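PDB 3C2G: beta-catenin homolog sys-1 from Caenorhabditis elegans, which acts as a transcription coregulator in the Wnt signaling asymmetry pathway, directly binding the TCF factor POP-1 to activate or repress target genes. Local coordinates for residues L82-R86 / Q139-I143; L55-Y59 / Q100-M104; N367-H373 / Q429-F434. One frame throughout, in Å; residues are numbered along the deposited sequence.

Contact 1: residues L82-R86 / Q139-I143; sequences LDILR and QVFQI
The guanidinium of R86 and the amide of Q139 lie almost in one orientation, their planes only 5° apart, with NE2 of Q139 at the edge of the guanidinium near its plane. The amide of Q142 reaches the same arginine obliquely, its OE1 3.7 Å from R86 CD, nearest to that methylene, with the guanidinium nitrogens a little farther off; its NE2 is bonded within its own helix, to the carbonyl of N138. The carboxylate of D83 takes the guanidinium instead: R86 NH2 donates to D83 OD1 at 2.8 Å on the syn side, somewhat out of the carboxylate plane, a salt bridge within the helix between residues about one turn apart. The same oxygen comes within 3.1 Å of Q139 NE2, but the angle is poor and no hydrogen bond results. D83 OD2 turns to R87 and R31, so three arginines share one buried carboxylate, which probably stabilises its charged form.

Below this polar layer the contact is aliphatic. I143 holds CG1 anti to the carbonyl carbon (chi1 -75°), which lays CG1 along R86, 3.6 Å from its CA, and sends CD1 onward to L82 O at 3.5 Å and L85 CD2 at 3.9 Å. L82 CD1 meets V140 CG2 at 3.8 Å, closing the other end.

The two helical segments run nearly parallel, 19° apart with axes 9.5 Å from each other, a side-by-side packing consistent with the armadillo domain. Helix 115-122 underlies the aliphatic layer: I119 touches both L82 and V140, while F115 touches L85. Helix 71-90 is thus packed between helix 134-150 on one side and, through I84, helices 20-37 and 47-62 on the other.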
ATOM      1  N   LEU A  82      30.812 -19.533 -15.614  1.00 35.97           N
ATOM      2  CA  LEU A  82      29.716 -18.893 -14.894  1.00 35.34           C
ATOM      3  C   LEU A  82      29.808 -19.174 -13.413  1.00 34.78           C
ATOM      4  O   LEU A  82      29.419 -18.340 -12.601  1.00 34.13           O
ATOM      5  CB  LEU A  82      28.358 -19.299 -15.458  1.00 35.51           C
ATOM      6  CG  LEU A  82      28.132 -18.840 -16.904  1.00 35.03           C
ATOM      7  CD1 LEU A  82      26.884 -19.483 -17.513  1.00 32.55           C
ATOM      8  CD2 LEU A  82      28.089 -17.318 -16.997  1.00 35.34           C
ATOM      9  N   ASP A  83      30.358 -20.332 -13.062  1.00 35.24           N
ATOM     10  CA  ASP A  83      30.555 -20.670 -11.654  1.00 35.73           C
ATOM     11  C   ASP A  83      31.645 -19.820 -11.020  1.00 35.72           C
ATOM     12  O   ASP A  83      31.546 -19.457  -9.852  1.00 35.60           O
ATOM     13  CB  ASP A  83      30.868 -22.147 -11.456  1.00 36.28           C
ATOM     14  CG  ASP A  83      30.854 -22.539  -9.988  1.00 39.47           C
ATOM     15  OD1 ASP A  83      29.763 -22.537  -9.369  1.00 41.47           O
ATOM     16  OD2 ASP A  83      31.940 -22.816  -9.439  1.00 41.93           O
ATOM     17  N   ILE A  84      32.681 -19.498 -11.794  1.00 36.21           N
ATOM     18  CA  ILE A  84      33.693 -18.560 -11.336  1.00 35.82           C
ATOM     19  C   ILE A  84      33.007 -17.215 -11.124  1.00 35.68           C
ATOM     20  O   ILE A  84      33.099 -16.619 -10.049  1.00 36.68           O
ATOM     21  CB  ILE A  84      34.862 -18.424 -12.357  1.00 36.10           C
ATOM     22  CG1 ILE A  84      35.761 -19.667 -12.328  1.00 35.88           C
ATOM     23  CG2 ILE A  84      35.686 -17.171 -12.076  1.00 34.51           C
ATOM     24  CD1 ILE A  84      36.574 -19.879 -13.617  1.00 35.76           C
ATOM     25  N   LEU A  85      32.294 -16.753 -12.143  1.00 35.29           N
ATOM     26  CA  LEU A  85      31.596 -15.474 -12.058  1.00 35.74           C
ATOM     27  C   LEU A  85      30.671 -15.397 -10.845  1.00 35.88           C
ATOM     28  O   LEU A  85      30.673 -14.396 -10.132  1.00 35.22           O
ATOM     29  CB  LEU A  85      30.823 -15.194 -13.347  1.00 35.58           C
ATOM     30  CG  LEU A  85      30.005 -13.903 -13.426  1.00 37.55           C
ATOM     31  CD1 LEU A  85      30.832 -12.631 -13.140  1.00 36.98           C
ATOM     32  CD2 LEU A  85      29.360 -13.829 -14.793  1.00 39.64           C
ATOM     33  N   ARG A  86      29.901 -16.459 -10.612  1.00 36.66           N
ATOM     34  CA  ARG A  86      29.012 -16.518  -9.464  1.00 38.77           C
ATOM     35  C   ARG A  86      29.788 -16.312  -8.175  1.00 39.87           C
ATOM     36  O   ARG A  86      29.377 -15.540  -7.312  1.00 39.04           O
ATOM     37  CB  ARG A  86      28.256 -17.846  -9.420  1.00 39.22           C
ATOM     38  CG  ARG A  86      27.280 -17.972  -8.248  1.00 39.97           C
ATOM     39  CD  ARG A  86      26.424 -19.233  -8.321  1.00 38.99           C
ATOM     40  NE  ARG A  86      27.246 -20.427  -8.177  1.00 42.45           N
ATOM     41  CZ  ARG A  86      27.613 -20.952  -7.012  1.00 43.87           C
ATOM     42  NH1 ARG A  86      27.220 -20.387  -5.874  1.00 42.77           N
ATOM     43  NH2 ARG A  86      28.381 -22.039  -6.991  1.00 43.30           N
ATOM     44  N   GLN A 139      22.430 -20.855 -13.090  1.00 37.43           N
ATOM     45  CA  GLN A 139      23.587 -20.182 -12.546  1.00 36.50           C
ATOM     46  C   GLN A 139      23.580 -18.679 -12.820  1.00 34.77           C
ATOM     47  O   GLN A 139      23.976 -17.890 -11.969  1.00 34.26           O
ATOM     48  CB  GLN A 139      24.842 -20.816 -13.120  1.00 37.90           C
ATOM     49  CG  GLN A 139      25.979 -20.780 -12.153  1.00 42.64           C
ATOM     50  CD  GLN A 139      26.885 -21.951 -12.310  1.00 46.67           C
ATOM     51  OE1 GLN A 139      27.271 -22.322 -13.434  1.00 44.93           O
ATOM     52  NE2 GLN A 139      27.258 -22.550 -11.179  1.00 49.03           N
ATOM     53  N   VAL A 140      23.128 -18.285 -14.003  1.00 32.87           N
ATOM     54  CA  VAL A 140      23.000 -16.875 -14.323  1.00 32.34           C
ATOM     55  C   VAL A 140      21.917 -16.176 -13.469  1.00 32.84           C
ATOM     56  O   VAL A 140      22.103 -15.028 -13.047  1.00 31.68           O
ATOM     57  CB  VAL A 140      22.752 -16.677 -15.823  1.00 32.59           C
ATOM     58  CG1 VAL A 140      22.428 -15.217 -16.135  1.00 30.90           C
ATOM     59  CG2 VAL A 140      23.977 -17.147 -16.626  1.00 32.01           C
ATOM     60  N   PHE A 141      20.811 -16.874 -13.195  1.00 32.69           N
ATOM     61  CA  PHE A 141      19.802 -16.358 -12.253  1.00 32.55           C
ATOM     62  C   PHE A 141      20.377 -16.143 -10.862  1.00 33.20           C
ATOM     63  O   PHE A 141      20.036 -15.168 -10.210  1.00 33.19           O
ATOM     64  CB  PHE A 141      18.548 -17.248 -12.181  1.00 31.20           C
ATOM     65  CG  PHE A 141      17.629 -17.092 -13.363  1.00 28.87           C
ATOM     66  CD1 PHE A 141      17.047 -15.862 -13.653  1.00 27.80           C
ATOM     67  CD2 PHE A 141      17.342 -18.171 -14.178  1.00 26.61           C
ATOM     68  CE1 PHE A 141      16.197 -15.713 -14.735  1.00 26.50           C
ATOM     69  CE2 PHE A 141      16.508 -18.032 -15.260  1.00 26.42           C
ATOM     70  CZ  PHE A 141      15.927 -16.795 -15.543  1.00 27.99           C
ATOM     71  N   GLN A 142      21.252 -17.039 -10.410  1.00 34.13           N
ATOM     72  CA  GLN A 142      21.931 -16.834  -9.120  1.00 35.68           C
ATOM     73  C   GLN A 142      22.895 -15.633  -9.114  1.00 35.71           C
ATOM     74  O   GLN A 142      23.081 -14.989  -8.080  1.00 36.66           O
ATOM     75  CB  GLN A 142      22.682 -18.088  -8.700  1.00 36.35           C
ATOM     76  CG  GLN A 142      21.831 -19.133  -8.009  1.00 40.81           C
ATOM     77  CD  GLN A 142      22.540 -20.468  -7.950  1.00 47.03           C
ATOM     78  OE1 GLN A 142      23.277 -20.753  -6.999  1.00 49.70           O
ATOM     79  NE2 GLN A 142      22.353 -21.284  -8.988  1.00 49.05           N
ATOM     80  N   ILE A 143      23.504 -15.347 -10.264  1.00 34.69           N
ATOM     81  CA  ILE A 143      24.439 -14.236 -10.396  1.00 34.07           C
ATOM     82  C   ILE A 143      23.691 -12.901 -10.299  1.00 34.50           C
ATOM     83  O   ILE A 143      24.126 -11.993  -9.590  1.00 34.54           O
ATOM     84  CB  ILE A 143      25.245 -14.349 -11.725  1.00 34.02           C
ATOM     85  CG1 ILE A 143      26.320 -15.440 -11.609  1.00 32.27           C
ATOM     86  CG2 ILE A 143      25.849 -13.014 -12.133  1.00 31.92           C
ATOM     87  CD1 ILE A 143      26.767 -16.014 -12.966  1.00 28.28           C
TER

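Contact 2: residues L55-Y59 / Q100-M104; sequences LNIIY and QVVQM
L55 opens the contact by pushing its branched end into the backbone of helix 98-103: CD1 sits 3.6 Å from Q100 O and 3.8 Å from Q100 CB. CD2, the other branch, touches V101 CG2 more loosely at 4.3 Å, and CB lies against the selenium of M104, a selenomethionine. One residue on, N56 brings OD1 only to 4.2 Å from M104 SE, a distant approach; that oxygen accepts a hydrogen bond from Q52 NE2. A turn beyond L55, Y59 receives the end of the selenomethionine chain, with M104 CE 3.5 Å from Y59 CB and oblique to the ring. Bends at chi2 (-56°) and chi3 (-64°) curl M104 back so that SE passes L55 and CE arrives at Y59. The phenol is fixed at its other end by a hydrogen bond from OH to the carbonyl of Q113, while K63 makes a cation-pi contact with the ring.

No hydrogen bond links the two segments. This is helix-helix packing in the N-terminal part of the all-helical armadillo domain. Q100 NE2 nevertheless ties helix 98-103 to helix 47-62 through Q52 and the carbonyl of P48. Helix 71-90 packs against both, with F88 on L55 and L85 on I58 and V101, and helix 154-164 meets V102.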
ATOM      1  N   LEU A  55      37.997 -11.946 -15.318  1.00 35.60           N
ATOM      2  CA  LEU A  55      36.761 -11.447 -15.901  1.00 35.65           C
ATOM      3  C   LEU A  55      36.893 -11.428 -17.411  1.00 36.17           C
ATOM      4  O   LEU A  55      35.961 -11.807 -18.131  1.00 36.29           O
ATOM      5  CB  LEU A  55      36.400 -10.051 -15.373  1.00 35.16           C
ATOM      6  CG  LEU A  55      35.934  -9.919 -13.912  1.00 34.97           C
ATOM      7  CD1 LEU A  55      35.689  -8.449 -13.548  1.00 31.63           C
ATOM      8  CD2 LEU A  55      34.693 -10.766 -13.635  1.00 32.82           C
ATOM      9  N   ASN A  56      38.062 -11.008 -17.887  1.00 36.35           N
ATOM     10  CA  ASN A  56      38.287 -10.912 -19.318  1.00 36.63           C
ATOM     11  C   ASN A  56      38.295 -12.275 -19.986  1.00 36.24           C
ATOM     12  O   ASN A  56      37.902 -12.389 -21.146  1.00 36.89           O
ATOM     13  CB  ASN A  56      39.560 -10.125 -19.626  1.00 36.92           C
ATOM     14  CG  ASN A  56      39.349  -8.619 -19.533  1.00 38.19           C
ATOM     15  OD1 ASN A  56      38.213  -8.136 -19.410  1.00 37.51           O
ATOM     16  ND2 ASN A  56      40.442  -7.869 -19.609  1.00 36.63           N
ATOM     17  N   ILE A  57      38.709 -13.303 -19.246  1.00 35.18           N
ATOM     18  CA  ILE A  57      38.637 -14.677 -19.745  1.00 35.60           C
ATOM     19  C   ILE A  57      37.196 -15.211 -19.730  1.00 35.21           C
ATOM     20  O   ILE A  57      36.735 -15.826 -20.707  1.00 34.70           O
ATOM     21  CB  ILE A  57      39.603 -15.641 -18.988  1.00 35.75           C
ATOM     22  CG1 ILE A  57      41.062 -15.300 -19.316  1.00 35.99           C
ATOM     23  CG2 ILE A  57      39.331 -17.085 -19.374  1.00 34.46           C
ATOM     24  CD1 ILE A  57      42.091 -16.088 -18.499  1.00 36.56           C
ATOM     25  N   ILE A  58      36.489 -14.990 -18.624  1.00 34.02           N
ATOM     26  CA  ILE A  58      35.072 -15.344 -18.564  1.00 32.88           C
ATOM     27  C   ILE A  58      34.335 -14.803 -19.795  1.00 33.05           C
ATOM     28  O   ILE A  58      33.675 -15.561 -20.534  1.00 32.65           O
ATOM     29  CB  ILE A  58      34.420 -14.868 -17.252  1.00 32.74           C
ATOM     30  CG1 ILE A  58      34.925 -15.729 -16.088  1.00 30.41           C
ATOM     31  CG2 ILE A  58      32.902 -14.927 -17.369  1.00 31.59           C
ATOM     32  CD1 ILE A  58      34.676 -15.150 -14.740  1.00 31.51           C
ATOM     33  N   TYR A  59      34.496 -13.506 -20.041  1.00 33.09           N
ATOM     34  CA  TYR A  59      33.880 -12.857 -21.195  1.00 34.32           C
ATOM     35  C   TYR A  59      34.286 -13.525 -22.513  1.00 35.58           C
ATOM     36  O   TYR A  59      33.432 -13.925 -23.309  1.00 35.62           O
ATOM     37  CB  TYR A  59      34.242 -11.375 -21.196  1.00 34.26           C
ATOM     38  CG  TYR A  59      33.622 -10.546 -22.299  1.00 36.09           C
ATOM     39  CD1 TYR A  59      32.451 -10.955 -22.939  1.00 35.07           C
ATOM     40  CD2 TYR A  59      34.193  -9.326 -22.681  1.00 35.80           C
ATOM     41  CE1 TYR A  59      31.886 -10.197 -23.936  1.00 35.94           C
ATOM     42  CE2 TYR A  59      33.619  -8.548 -23.666  1.00 35.65           C
ATOM     43  CZ  TYR A  59      32.466  -8.988 -24.291  1.00 36.70           C
ATOM     44  OH  TYR A  59      31.886  -8.241 -25.293  1.00 37.25           O
ATOM     45  N   GLN A 100      34.056  -3.949 -10.756  1.00 40.51           N
ATOM     46  CA  GLN A 100      34.618  -4.516 -11.987  1.00 40.10           C
ATOM     47  C   GLN A 100      33.658  -5.518 -12.602  1.00 39.51           C
ATOM     48  O   GLN A 100      33.505  -5.556 -13.832  1.00 39.68           O
ATOM     49  CB  GLN A 100      35.989  -5.157 -11.749  1.00 40.17           C
ATOM     50  CG  GLN A 100      37.104  -4.161 -11.420  1.00 40.84           C
ATOM     51  CD  GLN A 100      38.446  -4.826 -11.186  1.00 40.68           C
ATOM     52  OE1 GLN A 100      39.086  -4.608 -10.160  1.00 42.48           O
ATOM     53  NE2 GLN A 100      38.881  -5.642 -12.139  1.00 42.85           N
ATOM     54  N   VAL A 101      33.012  -6.318 -11.748  1.00 38.55           N
ATOM     55  CA  VAL A 101      31.925  -7.204 -12.183  1.00 38.49           C
ATOM     56  C   VAL A 101      30.807  -6.401 -12.863  1.00 38.63           C
ATOM     57  O   VAL A 101      30.410  -6.710 -13.985  1.00 38.36           O
ATOM     58  CB  VAL A 101      31.357  -8.052 -11.016  1.00 38.80           C
ATOM     59  CG1 VAL A 101      30.185  -8.915 -11.481  1.00 37.62           C
ATOM     60  CG2 VAL A 101      32.445  -8.940 -10.427  1.00 38.59           C
ATOM     61  N   VAL A 102      30.336  -5.353 -12.195  1.00 39.18           N
ATOM     62  CA  VAL A 102      29.283  -4.492 -12.735  1.00 39.87           C
ATOM     63  C   VAL A 102      29.697  -3.853 -14.063  1.00 41.67           C
ATOM     64  O   VAL A 102      28.883  -3.768 -14.991  1.00 40.92           O
ATOM     65  CB  VAL A 102      28.870  -3.394 -11.719  1.00 39.81           C
ATOM     66  CG1 VAL A 102      27.820  -2.438 -12.314  1.00 38.92           C
ATOM     67  CG2 VAL A 102      28.357  -4.024 -10.423  1.00 38.52           C
ATOM     68  N   GLN A 103      30.960  -3.417 -14.155  1.00 43.64           N
ATOM     69  CA  GLN A 103      31.456  -2.741 -15.362  1.00 45.98           C
ATOM     70  C   GLN A 103      31.452  -3.639 -16.591  1.00 45.84           C
ATOM     71  O   GLN A 103      31.384  -3.138 -17.710  1.00 45.57           O
ATOM     72  CB  GLN A 103      32.856  -2.156 -15.148  1.00 46.24           C
ATOM     73  CG  GLN A 103      32.888  -0.869 -14.312  1.00 49.15           C
ATOM     74  CD  GLN A 103      34.298  -0.495 -13.833  1.00 49.25           C
ATOM     75  OE1 GLN A 103      35.263  -1.240 -14.042  1.00 53.43           O
ATOM     76  NE2 GLN A 103      34.415   0.662 -13.177  1.00 52.93           N
HETATM   77  N   MSE A 104      31.521  -4.957 -16.377  1.00 46.66           N
HETATM   78  CA  MSE A 104      31.448  -5.933 -17.470  1.00 47.84           C
HETATM   79  C   MSE A 104      30.121  -5.867 -18.203  1.00 47.55           C
HETATM   80  O   MSE A 104      30.034  -6.218 -19.373  1.00 47.08           O
HETATM   81  CB  MSE A 104      31.663  -7.360 -16.961  1.00 49.00           C
HETATM   82  CG  MSE A 104      33.077  -7.643 -16.444  1.00 55.09           C
HETATM   83 SE   MSE A 104      34.501  -7.268 -17.762  1.00 66.06          SE
HETATM   84  CE  MSE A 104      34.031  -8.604 -19.105  1.00 59.86           C
TER

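Contact 3: residues N367-H373 / Q429-F434; sequences NAIFLLH and QQVCKF
At the start of helix 368-377, just after the Schellman motif that ends helix 357-365 at N367, a glutamine from helix 425-432 enters the first turn. Q430 has CG anti to the carbonyl carbon (chi1 -69°) and an extended chain beyond it, placing OE1 to accept from F370 N at 3.1 Å, through a lone pair in the carbonyl plane, with an N-H...O angle of 161°. Its NE2 makes weak bonds to N426 and to the carbonyl of I364. Replacing Q430 with a leucine would probably leave the amide of F370 without this acceptor and weaken the tie between the two helices.

K433 threads between two rings: CD lies over one face of F370, 3.8 Å from the ring centroid, and CE over one face of H373, 3.9 Å from its centroid, while NZ goes on to a salt bridge with E436. H373 also points its edge at the face of F434, the planes at 88°. Deeper in, I369 CG2 meets F434 CE2 at 3.9 Å, and helix 388-409 supplies F408 and L405 to I369 and F434. Helices 368-377 and 425-432, with helix 388-409 against their buried side chains, are consistent with the helical stacking of an armadillo domain.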
ATOM      1  N   ASN A 367     -25.268  -7.361   4.739  1.00 34.70           N
ATOM      2  CA  ASN A 367     -25.113  -6.968   6.139  1.00 34.66           C
ATOM      3  C   ASN A 367     -23.834  -6.201   6.445  1.00 33.51           C
ATOM      4  O   ASN A 367     -23.313  -6.278   7.554  1.00 33.26           O
ATOM      5  CB  ASN A 367     -25.234  -8.186   7.077  1.00 34.89           C
ATOM      6  CG  ASN A 367     -26.679  -8.471   7.491  1.00 39.89           C
ATOM      7  OD1 ASN A 367     -27.632  -7.979   6.871  1.00 43.83           O
ATOM      8  ND2 ASN A 367     -26.845  -9.261   8.549  1.00 43.14           N
ATOM      9  N   ALA A 368     -23.329  -5.459   5.470  1.00 32.79           N
ATOM     10  CA  ALA A 368     -22.079  -4.733   5.660  1.00 32.95           C
ATOM     11  C   ALA A 368     -22.112  -3.867   6.922  1.00 32.71           C
ATOM     12  O   ALA A 368     -21.144  -3.838   7.673  1.00 32.54           O
ATOM     13  CB  ALA A 368     -21.746  -3.891   4.434  1.00 32.53           C
ATOM     14  N   ILE A 369     -23.230  -3.187   7.169  1.00 33.21           N
ATOM     15  CA  ILE A 369     -23.317  -2.284   8.321  1.00 33.85           C
ATOM     16  C   ILE A 369     -23.231  -3.048   9.635  1.00 34.38           C
ATOM     17  O   ILE A 369     -22.480  -2.663  10.535  1.00 35.18           O
ATOM     18  CB  ILE A 369     -24.549  -1.335   8.263  1.00 33.20           C
ATOM     19  CG1 ILE A 369     -24.445  -0.434   7.032  1.00 33.92           C
ATOM     20  CG2 ILE A 369     -24.616  -0.469   9.515  1.00 32.41           C
ATOM     21  CD1 ILE A 369     -25.759   0.123   6.525  1.00 35.19           C
ATOM     22  N   PHE A 370     -23.965  -4.145   9.740  1.00 34.67           N
ATOM     23  CA  PHE A 370     -23.823  -5.018  10.891  1.00 36.46           C
ATOM     24  C   PHE A 370     -22.352  -5.408  11.121  1.00 35.80           C
ATOM     25  O   PHE A 370     -21.869  -5.402  12.253  1.00 36.59           O
ATOM     26  CB  PHE A 370     -24.661  -6.278  10.699  1.00 38.70           C
ATOM     27  CG  PHE A 370     -25.422  -6.682  11.915  1.00 42.97           C
ATOM     28  CD1 PHE A 370     -26.796  -6.443  11.997  1.00 44.98           C
ATOM     29  CD2 PHE A 370     -24.768  -7.293  12.994  1.00 46.34           C
ATOM     30  CE1 PHE A 370     -27.516  -6.809  13.128  1.00 47.69           C
ATOM     31  CE2 PHE A 370     -25.475  -7.664  14.139  1.00 47.91           C
ATOM     32  CZ  PHE A 370     -26.858  -7.424  14.204  1.00 46.83           C
ATOM     33  N   LEU A 371     -21.647  -5.745  10.044  1.00 34.25           N
ATOM     34  CA  LEU A 371     -20.276  -6.205  10.144  1.00 32.91           C
ATOM     35  C   LEU A 371     -19.338  -5.137  10.668  1.00 31.98           C
ATOM     36  O   LEU A 371     -18.457  -5.438  11.481  1.00 31.78           O
ATOM     37  CB  LEU A 371     -19.777  -6.744   8.801  1.00 34.15           C
ATOM     38  CG  LEU A 371     -18.326  -7.233   8.774  1.00 34.27           C
ATOM     39  CD1 LEU A 371     -18.144  -8.395   9.720  1.00 33.44           C
ATOM     40  CD2 LEU A 371     -17.931  -7.614   7.379  1.00 35.91           C
ATOM     41  N   LEU A 372     -19.524  -3.899  10.214  1.00 30.59           N
ATOM     42  CA  LEU A 372     -18.783  -2.768  10.774  1.00 30.22           C
ATOM     43  C   LEU A 372     -18.937  -2.684  12.284  1.00 30.58           C
ATOM     44  O   LEU A 372     -17.973  -2.410  12.994  1.00 32.05           O
ATOM     45  CB  LEU A 372     -19.242  -1.448  10.167  1.00 29.82           C
ATOM     46  CG  LEU A 372     -19.236  -1.319   8.651  1.00 30.20           C
ATOM     47  CD1 LEU A 372     -19.845   0.016   8.265  1.00 29.64           C
ATOM     48  CD2 LEU A 372     -17.826  -1.485   8.087  1.00 28.90           C
ATOM     49  N   HIS A 373     -20.151  -2.914  12.770  1.00 29.99           N
ATOM     50  CA  HIS A 373     -20.424  -2.865  14.196  1.00 29.65           C
ATOM     51  C   HIS A 373     -19.643  -3.948  14.937  1.00 28.96           C
ATOM     52  O   HIS A 373     -19.088  -3.704  16.001  1.00 28.50           O
ATOM     53  CB  HIS A 373     -21.934  -2.992  14.459  1.00 29.38           C
ATOM     54  CG  HIS A 373     -22.294  -2.948  15.907  1.00 31.77           C
ATOM     55  ND1 HIS A 373     -22.286  -4.070  16.714  1.00 34.29           N
ATOM     56  CD2 HIS A 373     -22.646  -1.912  16.704  1.00 33.49           C
ATOM     57  CE1 HIS A 373     -22.622  -3.723  17.942  1.00 34.87           C
ATOM     58  NE2 HIS A 373     -22.852  -2.421  17.963  1.00 34.09           N
ATOM     59  N   GLN A 429     -32.251  -1.474  11.253  1.00 40.32           N
ATOM     60  CA  GLN A 429     -31.735  -2.201  12.420  1.00 41.15           C
ATOM     61  C   GLN A 429     -30.200  -2.220  12.458  1.00 39.36           C
ATOM     62  O   GLN A 429     -29.600  -2.188  13.530  1.00 39.46           O
ATOM     63  CB  GLN A 429     -32.346  -3.613  12.587  1.00 40.59           C
ATOM     64  CG  GLN A 429     -32.096  -4.613  11.456  1.00 43.11           C
ATOM     65  CD  GLN A 429     -32.215  -6.084  11.913  1.00 45.04           C
ATOM     66  OE1 GLN A 429     -33.192  -6.488  12.566  1.00 49.27           O
ATOM     67  NE2 GLN A 429     -31.216  -6.889  11.555  1.00 50.31           N
ATOM     68  N   GLN A 430     -29.577  -2.247  11.289  1.00 37.83           N
ATOM     69  CA  GLN A 430     -28.120  -2.204  11.206  1.00 37.37           C
ATOM     70  C   GLN A 430     -27.592  -0.846  11.696  1.00 35.73           C
ATOM     71  O   GLN A 430     -26.760  -0.780  12.597  1.00 34.96           O
ATOM     72  CB  GLN A 430     -27.640  -2.521   9.776  1.00 37.42           C
ATOM     73  CG  GLN A 430     -27.860  -3.982   9.306  1.00 37.14           C
ATOM     74  CD  GLN A 430     -27.380  -4.215   7.869  1.00 39.16           C
ATOM     75  OE1 GLN A 430     -26.177  -4.191   7.584  1.00 41.38           O
ATOM     76  NE2 GLN A 430     -28.324  -4.426   6.955  1.00 42.67           N
ATOM     77  N   VAL A 431     -28.117   0.239  11.142  1.00 34.67           N
ATOM     78  CA  VAL A 431     -27.678   1.567  11.544  1.00 33.39           C
ATOM     79  C   VAL A 431     -27.937   1.856  13.029  1.00 34.21           C
ATOM     80  O   VAL A 431     -27.127   2.516  13.683  1.00 34.32           O
ATOM     81  CB  VAL A 431     -28.301   2.644  10.653  1.00 32.89           C
ATOM     82  CG1 VAL A 431     -27.987   4.042  11.172  1.00 31.05           C
ATOM     83  CG2 VAL A 431     -27.808   2.482   9.214  1.00 31.97           C
ATOM     84  N   CYS A 432     -29.046   1.351  13.567  1.00 34.09           N
ATOM     85  CA  CYS A 432     -29.441   1.674  14.945  1.00 34.45           C
ATOM     86  C   CYS A 432     -28.584   0.980  15.988  1.00 33.85           C
ATOM     87  O   CYS A 432     -28.524   1.402  17.137  1.00 33.87           O
ATOM     88  CB  CYS A 432     -30.917   1.347  15.180  1.00 35.10           C
ATOM     89  SG  CYS A 432     -32.037   2.527  14.401  1.00 39.55           S
ATOM     90  N   LYS A 433     -27.927  -0.095  15.591  1.00 33.97           N
ATOM     91  CA  LYS A 433     -26.934  -0.727  16.454  1.00 34.48           C
ATOM     92  C   LYS A 433     -25.858   0.266  16.915  1.00 33.87           C
ATOM     93  O   LYS A 433     -25.329   0.134  18.017  1.00 33.97           O
ATOM     94  CB  LYS A 433     -26.283  -1.902  15.735  1.00 34.95           C
ATOM     95  CG  LYS A 433     -27.162  -3.132  15.656  1.00 38.12           C
ATOM     96  CD  LYS A 433     -26.314  -4.397  15.701  1.00 45.10           C
ATOM     97  CE  LYS A 433     -25.991  -4.812  17.137  1.00 47.80           C
ATOM     98  NZ  LYS A 433     -27.187  -5.396  17.821  1.00 49.63           N
ATOM     99  N   PHE A 434     -25.558   1.265  16.082  1.00 32.97           N
ATOM    100  CA  PHE A 434     -24.529   2.248  16.407  1.00 33.14           C
ATOM    101  C   PHE A 434     -24.878   3.227  17.527  1.00 33.49           C
ATOM    102  O   PHE A 434     -23.992   3.948  17.996  1.00 33.43           O
ATOM    103  CB  PHE A 434     -24.012   2.979  15.153  1.00 33.08           C
ATOM    104  CG  PHE A 434     -22.998   2.182  14.372  1.00 32.91           C
ATOM    105  CD1 PHE A 434     -21.642   2.293  14.650  1.00 32.49           C
ATOM    106  CD2 PHE A 434     -23.400   1.295  13.381  1.00 31.96           C
ATOM    107  CE1 PHE A 434     -20.698   1.543  13.926  1.00 33.22           C
ATOM    108  CE2 PHE A 434     -22.464   0.545  12.660  1.00 32.89           C
ATOM    109  CZ  PHE A 434     -21.112   0.672  12.929  1.00 30.40           C
TER

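Contact 1 and contact 2 are neighbours, their centres 12 Å apart, and they touch directly: I58 CD1 lies 3.5 Å from I84 CG2, and L85 CD1 lies 4.1 Å from V101 CG1. Their segments alternate along the chain, and helix 71-90, which carries one segment of contact 1, also packs against both helices of contact 2. Contact 3 belongs to a later part of the armadillo domain, on the opposite side of the chain's centre; its centre is 59 Å from that of contact 1 and 66 Å from that of contact 2. Both earlier contacts close before contact 3 opens, with about 41 Å between the nearest atoms of contacts 1 and 3.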